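PDB 4Z0V: 2',5'-phosphodiesterase 12 from Homo sapiens, which belongs to the endonuclease/exonuclease/phosphatase family, here with a magnesium ion, and carries an N-terminal domain of the E-set clan. Local coordinates for residues A[13-23]-A[95-105]; A[232-242]-A[300-311]. All coordinates share one frame; numbering follows the deposited sequence. Where two conformers were deposited one is given.

Interaction 1. Residues A[13-23]-A[95-105]; sequences LQLPRYIMAGF and LESVCVVEAGP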
loop_
_atom_site.group_PDB
_atom_site.type_symbol
_atom_site.label_atom_id
_atom_site.label_comp_id
_atom_site.label_asym_id
_atom_site.label_seq_id
_atom_site.Cartn_x
_atom_site.Cartn_y
_atom_site.Cartn_z
ATOM N N LEU A 13 14.769 -2.168 18.884
ATOM C CA LEU A 13 14.283 -3.519 19.156
ATOM C C LEU A 13 12.979 -3.298 19.852
ATOM O O LEU A 13 12.980 -2.737 20.964
ATOM C CB LEU A 13 15.302 -4.342 19.972
ATOM C CG LEU A 13 14.991 -5.823 20.070
ATOM C CD1 LEU A 13 15.124 -6.492 18.728
ATOM C CD2 LEU A 13 15.900 -6.495 21.053
ATOM N N GLN A 14 11.850 -3.663 19.165
ATOM C CA GLN A 14 10.487 -3.435 19.651
ATOM C C GLN A 14 9.530 -4.546 19.234
ATOM O O GLN A 14 9.621 -5.073 18.128
ATOM C CB GLN A 14 9.929 -2.094 19.127
ATOM C CG GLN A 14 10.626 -0.839 19.646
ATOM C CD GLN A 14 9.908 0.445 19.304
ATOM O OE1 GLN A 14 8.670 0.521 19.276
ATOM N NE2 GLN A 14 10.674 1.504 19.114
ATOM N N LEU A 15 8.567 -4.869 20.105
ATOM C CA LEU A 15 7.546 -5.874 19.810
ATOM C C LEU A 15 6.196 -5.182 19.677
ATOM O O LEU A 15 6.004 -4.139 20.322
ATOM C CB LEU A 15 7.486 -6.949 20.925
ATOM C CG LEU A 15 8.624 -7.959 21.032
ATOM C CD1 LEU A 15 8.469 -8.806 22.287
ATOM C CD2 LEU A 15 8.643 -8.889 19.841
ATOM N N PRO A 16 5.217 -5.722 18.907
ATOM C CA PRO A 16 3.878 -5.107 18.900
ATOM C C PRO A 16 3.218 -5.176 20.284
ATOM O O PRO A 16 3.613 -5.981 21.142
ATOM C CB PRO A 16 3.092 -5.944 17.889
ATOM C CG PRO A 16 3.828 -7.232 17.811
ATOM C CD PRO A 16 5.258 -6.941 18.066
ATOM N N ARG A 17 2.246 -4.291 20.506
ATOM C CA ARG A 17 1.512 -4.195 21.780
ATOM C C ARG A 17 0.339 -5.113 21.838
ATOM O O ARG A 17 -0.198 -5.363 22.912
ATOM C CB ARG A 17 0.974 -2.774 21.971
ATOM C CG ARG A 17 2.060 -1.810 22.153
ATOM C CD ARG A 17 1.568 -0.544 22.776
ATOM N NE ARG A 17 2.733 0.304 22.883
ATOM C CZ ARG A 17 3.534 0.333 23.934
ATOM N NH1 ARG A 17 4.624 1.070 23.913
ATOM N NH2 ARG A 17 3.240 -0.369 25.024
ATOM N N TYR A 18 -0.122 -5.509 20.667
ATOM C CA TYR A 18 -1.271 -6.357 20.448
ATOM C C TYR A 18 -0.774 -7.601 19.716
ATOM O O TYR A 18 -0.195 -7.486 18.643
ATOM C CB TYR A 18 -2.313 -5.571 19.624
ATOM C CG TYR A 18 -3.756 -6.013 19.742
ATOM C CD1 TYR A 18 -4.791 -5.083 19.767
ATOM C CD2 TYR A 18 -4.098 -7.363 19.743
ATOM C CE1 TYR A 18 -6.123 -5.485 19.873
ATOM C CE2 TYR A 18 -5.423 -7.774 19.857
ATOM C CZ TYR A 18 -6.433 -6.835 19.910
ATOM O OH TYR A 18 -7.736 -7.259 20.002
ATOM N N ILE A 19 -0.902 -8.769 20.350
ATOM C CA ILE A 19 -0.462 -10.024 19.764
ATOM C C ILE A 19 -1.678 -10.952 19.701
ATOM O O ILE A 19 -2.309 -11.180 20.735
ATOM C CB ILE A 19 0.724 -10.622 20.573
ATOM C CG1 ILE A 19 1.993 -9.753 20.393
ATOM C CG2 ILE A 19 0.967 -12.083 20.157
ATOM C CD1 ILE A 19 3.132 -10.081 21.316
ATOM N N MET A 20 -1.988 -11.495 18.501
ATOM C CA MET A 20 -3.124 -12.404 18.329
ATOM C C MET A 20 -2.715 -13.737 17.784
ATOM O O MET A 20 -1.838 -13.812 16.910
ATOM C CB MET A 20 -4.179 -11.812 17.374
ATOM C CG MET A 20 -4.798 -10.576 17.892
ATOM S SD MET A 20 -6.081 -9.917 16.803
ATOM C CE MET A 20 -5.233 -9.626 15.476
ATOM N N ALA A 21 -3.412 -14.796 18.223
ATOM C CA ALA A 21 -3.189 -16.146 17.705
ATOM C C ALA A 21 -3.459 -16.172 16.201
ATOM O O ALA A 21 -4.465 -15.618 15.775
ATOM C CB ALA A 21 -4.115 -17.125 18.410
ATOM N N GLY A 22 -2.551 -16.753 15.423
ATOM C CA GLY A 22 -2.696 -16.833 13.970
ATOM C C GLY A 22 -2.280 -15.594 13.206
ATOM O O GLY A 22 -2.377 -15.574 11.968
ATOM N N PHE A 23 -1.753 -14.581 13.920
ATOM C CA PHE A 23 -1.293 -13.310 13.331
ATOM C C PHE A 23 0.192 -13.181 13.575
ATOM O O PHE A 23 0.637 -13.362 14.716
ATOM C CB PHE A 23 -2.053 -12.093 13.889
ATOM C CG PHE A 23 -3.458 -12.017 13.342
ATOM C CD1 PHE A 23 -4.439 -12.907 13.771
ATOM C CD2 PHE A 23 -3.778 -11.113 12.331
ATOM C CE1 PHE A 23 -5.721 -12.872 13.227
ATOM C CE2 PHE A 23 -5.068 -11.073 11.794
ATOM C CZ PHE A 23 -6.019 -11.972 12.221
ATOM N N LEU A 95 13.715 -9.433 24.544
ATOM C CA LEU A 95 12.564 -8.574 24.715
ATOM C C LEU A 95 11.326 -9.407 24.950
ATOM O O LEU A 95 11.042 -10.302 24.159
ATOM C CB LEU A 95 12.401 -7.700 23.457
ATOM C CG LEU A 95 11.357 -6.584 23.492
ATOM C CD1 LEU A 95 11.458 -5.754 24.756
ATOM C CD2 LEU A 95 11.503 -5.710 22.316
ATOM N N GLU A 96 10.586 -9.088 26.023
ATOM C CA GLU A 96 9.357 -9.800 26.375
ATOM C C GLU A 96 8.170 -8.984 25.971
ATOM O O GLU A 96 8.215 -7.755 26.085
ATOM C CB GLU A 96 9.255 -10.051 27.889
ATOM C CG GLU A 96 10.386 -10.835 28.510
ATOM C CD GLU A 96 10.313 -10.904 30.021
ATOM O OE1 GLU A 96 9.220 -10.655 30.586
ATOM O OE2 GLU A 96 11.341 -11.267 30.634
ATOM N N SER A 97 7.086 -9.651 25.556
ATOM C CA SER A 97 5.838 -8.955 25.279
ATOM C C SER A 97 5.245 -8.501 26.621
ATOM O O SER A 97 5.430 -9.172 27.639
ATOM C CB SER A 97 4.865 -9.866 24.537
ATOM O OG SER A 97 4.383 -10.900 25.377
ATOM N N VAL A 98 4.566 -7.370 26.628
ATOM C CA VAL A 98 3.938 -6.877 27.860
ATOM C C VAL A 98 2.530 -7.502 27.945
ATOM O O VAL A 98 2.045 -7.809 29.035
ATOM C CB VAL A 98 3.939 -5.320 27.872
ATOM C CG1 VAL A 98 3.111 -4.773 29.018
ATOM C CG2 VAL A 98 5.373 -4.797 27.959
ATOM N N CYS A 99 1.928 -7.763 26.784
ATOM C CA CYS A 99 0.603 -8.369 26.622
ATOM C C CYS A 99 0.715 -9.874 26.538
ATOM O O CYS A 99 1.753 -10.373 26.118
ATOM C CB CYS A 99 -0.028 -7.828 25.340
ATOM S SG CYS A 99 0.968 -8.168 23.857
ATOM N N VAL A 100 -0.392 -10.589 26.826
ATOM C CA VAL A 100 -0.483 -12.015 26.544
ATOM C C VAL A 100 -1.061 -12.167 25.120
ATOM O O VAL A 100 -1.731 -11.253 24.610
ATOM C CB VAL A 100 -1.315 -12.811 27.584
ATOM C CG1 VAL A 100 -0.652 -12.767 28.972
ATOM C CG2 VAL A 100 -2.776 -12.338 27.622
ATOM N N VAL A 101 -0.849 -13.329 24.504
ATOM C CA VAL A 101 -1.452 -13.649 23.216
ATOM C C VAL A 101 -2.984 -13.670 23.422
ATOM O O VAL A 101 -3.480 -14.210 24.431
ATOM C CB VAL A 101 -0.922 -15.025 22.730
ATOM C CG1 VAL A 101 -1.663 -15.497 21.472
ATOM C CG2 VAL A 101 0.598 -14.988 22.516
ATOM N N GLU A 102 -3.706 -13.035 22.513
ATOM C CA GLU A 102 -5.172 -12.984 22.551
ATOM C C GLU A 102 -5.774 -13.724 21.389
ATOM O O GLU A 102 -5.107 -13.916 20.366
ATOM C CB GLU A 102 -5.622 -11.527 22.433
ATOM C CG GLU A 102 -5.859 -10.836 23.749
ATOM C CD GLU A 102 -6.274 -9.403 23.491
ATOM O OE1 GLU A 102 -7.359 -9.193 22.899
ATOM O OE2 GLU A 102 -5.468 -8.497 23.790
ATOM N N ALA A 103 -7.075 -14.057 21.496
ATOM C CA ALA A 103 -7.797 -14.619 20.368
ATOM C C ALA A 103 -7.960 -13.486 19.346
ATOM O O ALA A 103 -8.218 -12.335 19.727
ATOM C CB ALA A 103 -9.174 -15.134 20.827
ATOM N N GLY A 104 -7.775 -13.807 18.081
ATOM C CA GLY A 104 -7.959 -12.834 17.016
ATOM C C GLY A 104 -9.343 -13.000 16.427
ATOM O O GLY A 104 -10.101 -13.834 16.917
ATOM N N PRO A 105 -9.701 -12.269 15.347
ATOM C CA PRO A 105 -11.020 -12.489 14.728
ATOM C C PRO A 105 -11.141 -13.921 14.209
ATOM O O PRO A 105 -10.130 -14.534 13.834
ATOM C CB PRO A 105 -11.053 -11.471 13.580
ATOM C CG PRO A 105 -9.624 -11.166 13.281
ATOM C CD PRO A 105 -8.918 -11.254 14.612
HETATM O O HOH W 1 5.108 -5.797 24.183
HETATM O O HOH W 2 -2.266 -8.893 22.871
HETATM O O HOH W 3 -6.884 -15.932 16.689
#

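Interaction 2. Residues A[232-242]-A[300-311]; sequences FYEALESDPLH and IQMAVALAHIRH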
loop_
_atom_site.group_PDB
_atom_site.type_symbol
_atom_site.label_atom_id
_atom_site.label_comp_id
_atom_site.label_asym_id
_atom_site.label_seq_id
_atom_site.Cartn_x
_atom_site.Cartn_y
_atom_site.Cartn_z
ATOM N N PHE A 232 1.678 17.280 -7.473
ATOM C CA PHE A 232 1.110 17.734 -8.756
ATOM C C PHE A 232 1.100 19.263 -8.879
ATOM O O PHE A 232 1.418 19.755 -9.947
ATOM C CB PHE A 232 -0.319 17.213 -9.003
ATOM C CG PHE A 232 -0.442 15.700 -9.068
ATOM C CD1 PHE A 232 0.200 14.974 -10.069
ATOM C CD2 PHE A 232 -1.201 15.007 -8.136
ATOM C CE1 PHE A 232 0.098 13.576 -10.113
ATOM C CE2 PHE A 232 -1.294 13.614 -8.177
ATOM C CZ PHE A 232 -0.659 12.911 -9.172
ATOM N N TYR A 233 0.781 20.007 -7.802
ATOM C CA TYR A 233 0.685 21.472 -7.922
ATOM C C TYR A 233 2.053 22.082 -8.275
ATOM O O TYR A 233 2.129 23.004 -9.077
ATOM C CB TYR A 233 0.111 22.096 -6.626
ATOM C CG TYR A 233 1.106 22.223 -5.495
ATOM C CD1 TYR A 233 1.225 21.228 -4.530
ATOM C CD2 TYR A 233 1.916 23.351 -5.375
ATOM C CE1 TYR A 233 2.158 21.332 -3.495
ATOM C CE2 TYR A 233 2.852 23.463 -4.349
ATOM C CZ TYR A 233 2.983 22.442 -3.422
ATOM O OH TYR A 233 3.900 22.554 -2.409
ATOM N N GLU A 234 3.122 21.540 -7.695
ATOM C CA GLU A 234 4.483 22.041 -7.909
ATOM C C GLU A 234 4.926 21.771 -9.334
ATOM O O GLU A 234 5.423 22.678 -10.008
ATOM C CB GLU A 234 5.414 21.347 -6.921
ATOM C CG GLU A 234 6.642 22.144 -6.548
ATOM C CD GLU A 234 7.279 21.622 -5.277
ATOM O OE1 GLU A 234 7.360 20.382 -5.120
ATOM O OE2 GLU A 234 7.655 22.451 -4.417
ATOM N N ALA A 235 4.721 20.521 -9.810
ATOM C CA ALA A 235 5.081 20.146 -11.169
ATOM C C ALA A 235 4.314 20.982 -12.189
ATOM O O ALA A 235 4.930 21.510 -13.108
ATOM C CB ALA A 235 4.810 18.667 -11.398
ATOM N N LEU A 236 2.987 21.129 -12.011
ATOM C CA LEU A 236 2.156 21.863 -12.968
ATOM C C LEU A 236 2.517 23.359 -13.036
ATOM O O LEU A 236 2.579 23.926 -14.141
ATOM C CB LEU A 236 0.663 21.697 -12.642
ATOM C CG LEU A 236 -0.336 22.450 -13.554
ATOM C CD1 LEU A 236 -0.221 21.992 -15.033
ATOM C CD2 LEU A 236 -1.746 22.259 -13.058
ATOM N N GLU A 237 2.723 23.990 -11.894
ATOM C CA GLU A 237 2.978 25.431 -11.936
ATOM C C GLU A 237 4.424 25.807 -12.285
ATOM O O GLU A 237 4.615 26.860 -12.908
ATOM C CB GLU A 237 2.556 26.110 -10.605
ATOM C CG GLU A 237 3.455 25.818 -9.406
ATOM C CD GLU A 237 2.956 26.280 -8.049
ATOM O OE1 GLU A 237 3.585 25.901 -7.034
ATOM O OE2 GLU A 237 1.947 27.021 -7.994
ATOM N N SER A 238 5.429 24.978 -11.886
ATOM C CA SER A 238 6.845 25.323 -12.017
ATOM C C SER A 238 7.658 24.483 -12.979
ATOM O O SER A 238 8.770 24.901 -13.301
ATOM C CB SER A 238 7.521 25.237 -10.649
ATOM O OG SER A 238 6.892 26.129 -9.745
ATOM N N ASP A 239 7.200 23.280 -13.367
ATOM C CA ASP A 239 8.034 22.467 -14.252
ATOM C C ASP A 239 7.671 22.724 -15.703
ATOM O O ASP A 239 6.517 22.490 -16.075
ATOM C CB ASP A 239 7.918 20.971 -13.908
ATOM C CG ASP A 239 9.005 20.096 -14.507
ATOM O OD1 ASP A 239 9.399 20.337 -15.663
ATOM O OD2 ASP A 239 9.445 19.176 -13.836
ATOM N N PRO A 240 8.638 23.169 -16.555
ATOM C CA PRO A 240 8.316 23.440 -17.978
ATOM C C PRO A 240 7.826 22.199 -18.736
ATOM O O PRO A 240 7.201 22.332 -19.776
ATOM C CB PRO A 240 9.639 23.987 -18.550
ATOM C CG PRO A 240 10.695 23.510 -17.604
ATOM C CD PRO A 240 10.046 23.516 -16.253
ATOM N N LEU A 241 8.006 21.004 -18.175
ATOM C CA LEU A 241 7.483 19.771 -18.789
ATOM C C LEU A 241 5.949 19.848 -19.003
ATOM O O LEU A 241 5.420 19.265 -19.951
ATOM C CB LEU A 241 7.828 18.590 -17.858
ATOM C CG LEU A 241 7.410 17.217 -18.324
ATOM C CD1 LEU A 241 8.272 16.762 -19.511
ATOM C CD2 LEU A 241 7.489 16.227 -17.164
ATOM N N HIS A 242 5.253 20.566 -18.113
ATOM C CA HIS A 242 3.784 20.672 -18.129
ATOM C C HIS A 242 3.299 22.022 -18.686
ATOM O O HIS A 242 2.128 22.351 -18.509
ATOM C CB HIS A 242 3.243 20.459 -16.688
ATOM C CG HIS A 242 3.751 19.176 -16.098
ATOM N ND1 HIS A 242 3.291 17.950 -16.541
ATOM C CD2 HIS A 242 4.715 18.975 -15.175
ATOM C CE1 HIS A 242 3.970 17.038 -15.853
ATOM N NE2 HIS A 242 4.867 17.604 -15.049
ATOM N N ILE A 300 -6.989 16.646 -14.532
ATOM C CA ILE A 300 -5.771 17.458 -14.666
ATOM C C ILE A 300 -4.640 16.779 -13.895
ATOM O O ILE A 300 -3.524 16.692 -14.417
ATOM C CB ILE A 300 -5.991 18.938 -14.275
ATOM C CG1 ILE A 300 -6.896 19.631 -15.348
ATOM C CG2 ILE A 300 -4.646 19.697 -14.158
ATOM C CD1 ILE A 300 -7.658 20.715 -14.822
ATOM N N GLN A 301 -4.937 16.233 -12.705
ATOM C CA GLN A 301 -3.889 15.521 -11.942
ATOM C C GLN A 301 -3.354 14.310 -12.733
ATOM O O GLN A 301 -2.127 14.110 -12.816
ATOM C CB GLN A 301 -4.406 15.081 -10.568
ATOM C CG GLN A 301 -4.670 16.237 -9.643
ATOM C CD GLN A 301 -5.059 15.839 -8.241
ATOM O OE1 GLN A 301 -5.720 14.812 -8.013
ATOM N NE2 GLN A 301 -4.802 16.739 -7.285
ATOM N N MET A 302 -4.263 13.547 -13.363
ATOM C CA MET A 302 -3.887 12.393 -14.184
ATOM C C MET A 302 -3.047 12.836 -15.399
ATOM O O MET A 302 -2.063 12.170 -15.727
ATOM C CB MET A 302 -5.144 11.601 -14.618
ATOM C CG MET A 302 -4.857 10.380 -15.519
ATOM S SD MET A 302 -3.660 9.190 -14.835
ATOM C CE MET A 302 -4.306 8.897 -13.327
ATOM N N ALA A 303 -3.396 13.963 -16.036
ATOM C CA ALA A 303 -2.634 14.473 -17.188
ATOM C C ALA A 303 -1.183 14.830 -16.765
ATOM O O ALA A 303 -0.232 14.497 -17.486
ATOM C CB ALA A 303 -3.334 15.697 -17.766
ATOM N N VAL A 304 -1.024 15.440 -15.570
ATOM C CA VAL A 304 0.311 15.766 -15.010
ATOM C C VAL A 304 1.044 14.443 -14.738
ATOM O O VAL A 304 2.234 14.309 -15.072
ATOM C CB VAL A 304 0.225 16.616 -13.715
ATOM C CG1 VAL A 304 1.609 16.784 -13.053
ATOM C CG2 VAL A 304 -0.412 17.983 -13.968
ATOM N N ALA A 305 0.351 13.506 -14.065
ATOM C CA ALA A 305 0.965 12.215 -13.693
ATOM C C ALA A 305 1.488 11.496 -14.915
ATOM O O ALA A 305 2.626 11.040 -14.908
ATOM C CB ALA A 305 -0.039 11.320 -12.951
ATOM N N LEU A 306 0.664 11.377 -15.961
ATOM C CA LEU A 306 1.079 10.640 -17.158
ATOM C C LEU A 306 2.231 11.335 -17.891
ATOM O O LEU A 306 3.144 10.630 -18.339
ATOM C CB LEU A 306 -0.108 10.377 -18.100
ATOM C CG LEU A 306 -1.193 9.411 -17.549
ATOM C CD1 LEU A 306 -2.347 9.241 -18.575
ATOM C CD2 LEU A 306 -0.603 8.022 -17.169
ATOM N N ALA A 307 2.239 12.679 -17.942
ATOM C CA ALA A 307 3.339 13.440 -18.563
ATOM C C ALA A 307 4.620 13.256 -17.738
ATOM O O ALA A 307 5.697 13.128 -18.306
ATOM C CB ALA A 307 2.986 14.921 -18.674
ATOM N N HIS A 308 4.497 13.251 -16.407
ATOM C CA HIS A 308 5.643 13.014 -15.541
ATOM C C HIS A 308 6.189 11.585 -15.738
ATOM O O HIS A 308 7.396 11.393 -15.868
ATOM C CB HIS A 308 5.295 13.241 -14.045
ATOM C CG HIS A 308 6.502 13.076 -13.172
ATOM N ND1 HIS A 308 7.614 13.904 -13.312
ATOM C CD2 HIS A 308 6.763 12.153 -12.214
ATOM C CE1 HIS A 308 8.499 13.479 -12.422
ATOM N NE2 HIS A 308 8.040 12.420 -11.745
ATOM N N ILE A 309 5.303 10.597 -15.765
ATOM C CA ILE A 309 5.718 9.199 -15.922
ATOM C C ILE A 309 6.336 8.991 -17.315
ATOM O O ILE A 309 7.326 8.249 -17.436
ATOM C CB ILE A 309 4.527 8.249 -15.644
ATOM C CG1 ILE A 309 4.162 8.284 -14.133
ATOM C CG2 ILE A 309 4.872 6.830 -16.083
ATOM C CD1 ILE A 309 2.727 7.774 -13.811
ATOM N N ARG A 310 5.803 9.692 -18.343
ATOM C CA ARG A 310 6.365 9.613 -19.697
ATOM C C ARG A 310 7.805 10.156 -19.673
ATOM O O ARG A 310 8.704 9.550 -20.244
ATOM C CB ARG A 310 5.462 10.403 -20.693
ATOM C CG ARG A 310 5.953 10.490 -22.158
ATOM C CD ARG A 310 6.080 9.161 -22.881
ATOM N NE ARG A 310 4.774 8.572 -23.183
ATOM C CZ ARG A 310 4.584 7.315 -23.567
ATOM N NH1 ARG A 310 5.616 6.486 -23.691
ATOM N NH2 ARG A 310 3.361 6.865 -23.797
ATOM N N HIS A 311 8.021 11.259 -18.962
ATOM C CA HIS A 311 9.353 11.854 -18.847
ATOM C C HIS A 311 10.306 10.887 -18.170
ATOM O O HIS A 311 11.412 10.664 -18.657
ATOM C CB HIS A 311 9.293 13.167 -18.049
ATOM C CG HIS A 311 10.632 13.762 -17.759
ATOM N ND1 HIS A 311 11.438 14.245 -18.769
ATOM C CD2 HIS A 311 11.249 13.964 -16.571
ATOM C CE1 HIS A 311 12.523 14.717 -18.169
ATOM N NE2 HIS A 311 12.446 14.581 -16.846
HETATM O O HOH W 4 6.874 16.586 -13.479
#

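Interaction 1. Residues A[13-23]-A[95-105]
M20 and E102 form a single parallel beta bridge in the N-terminal domain, where the chain runs on from strands 9-14 and 93-96. The domain belongs to the E-set clan, and its two small antiparallel sheets are consistent with an immunoglobulin-like sandwich. Each strand lies in a different sheet. E102 uses both its backbone groups on the facing segment. E102 N donates to I19 O at 2.9 Å, and E102 O accepts from A21 N at 2.9 Å. The second bond is nearly straight at the carbonyl, with a C=O...N angle of 170°.

Apolar side chains meet along the two segments. L15 and L95 meet tip to tip, with L15 CD1 3.8 Å from L95 CG. L13 slides past L95 in the opposite direction. Further on, I19 splits its two branches. I19 CD1 touches S97 CB and the C99 sulfur, while I19 CG2 lies 3.8 Å from V101 CG2. I19 and V101 both also rest on L77 of strand 77-82. S97 OG donates to C99 O and is bonded to L77 N as well, which ties S97 to strand 77-82.

Past the bridge, M20 lies against G104 and P105. M20 SD is 3.5 Å from G104 CA, and the M20 side chain crosses P105 at about a right angle. The last torsion is bent, chi3 -61°, which brings M20 CE over the centre of the F23 ring, 3.6 Å above its plane. F23 CZ in turn touches P105 CD. M20, F23 and P105 all reach helix 159-172, so this end of the contact faces the family domain. Here one water joins the backbones, donating to A21 O at 2.6 Å and accepting from G104 N at 2.7 Å.

Interaction 2. Residues A[232-242]-A[300-311]
F232, L236 and H242 pack on V304 where the short helix 232-238 crosses the longer helix 295-316. The axes of the two segments approach to 10.1 Å at a crossing angle of 76°. V304 meets F232, A235, L236 and H242.

F232 lies at the start of the short helix. Its CG is anti to the carbonyl carbon, chi1 -61°, which lays the ring against Q301 and A305. Q301 CB sits over one face of the F232 ring, 4.2 Å from the centroid, a CH-pi contact. V304 CG1 comes in at the ring edge. A305 CB approaches obliquely, 3.6 Å from F232 CE1. The amide of Q301 is held by S264 OG and by Y289 N. L236 CB meets V304 CG2 and L236 CD2 meets I300 CG2, and V259 of helix 253-261 touches both L236 and I300.

Helix 295-316 is the crossover helix of a beta-alpha-beta unit, between the parallel neighbours 280-287 and 322-327. This sheet is one of the two main sheets of the DNase I-like fold. A305 and H308 pack on L266 of strand 265-273 in the same sheet.

Beyond the short helix, D239 OD1 accepts from L241 N at 2.9 Å, an Asx turn. The turn brings L241 and H242 back onto the longer helix. L241 CD2 is 3.7 Å from H311 CB. The H242 ring lies between L241 CG on one face and V304 CG1 on the other, the latter 3.9 Å from the centroid. H242 CE1 comes within 3.3 Å of V304 O. In the ring plane, a water lies 2.7 Å from H242 NE2 and makes a weak bond with H308 ND1, whose NE2 partner is H228 O.

How the interactions relate
From the N terminus, interaction 1 comes first. It closes a loop of 71 residues, made of strands and loops without helix, and brings the chain after strand 9-14 beside the chain after strand 93-96. From P105 the chain runs on to strand 125-132 of the six-strand sheet. Interaction 2 closes 57 residues, which hold helices 243-248 and 253-261, strands 265-273 and 280-287 and the start of helix 295-316. The two loops follow in series, so they neither nest nor cross. The centres of interactions 1 and 2 are about 45 Å apart. Interaction 1 faces helix 159-172; interaction 2 joins helix 232-238 and the turn after it to helix 295-316, beside strand 265-273.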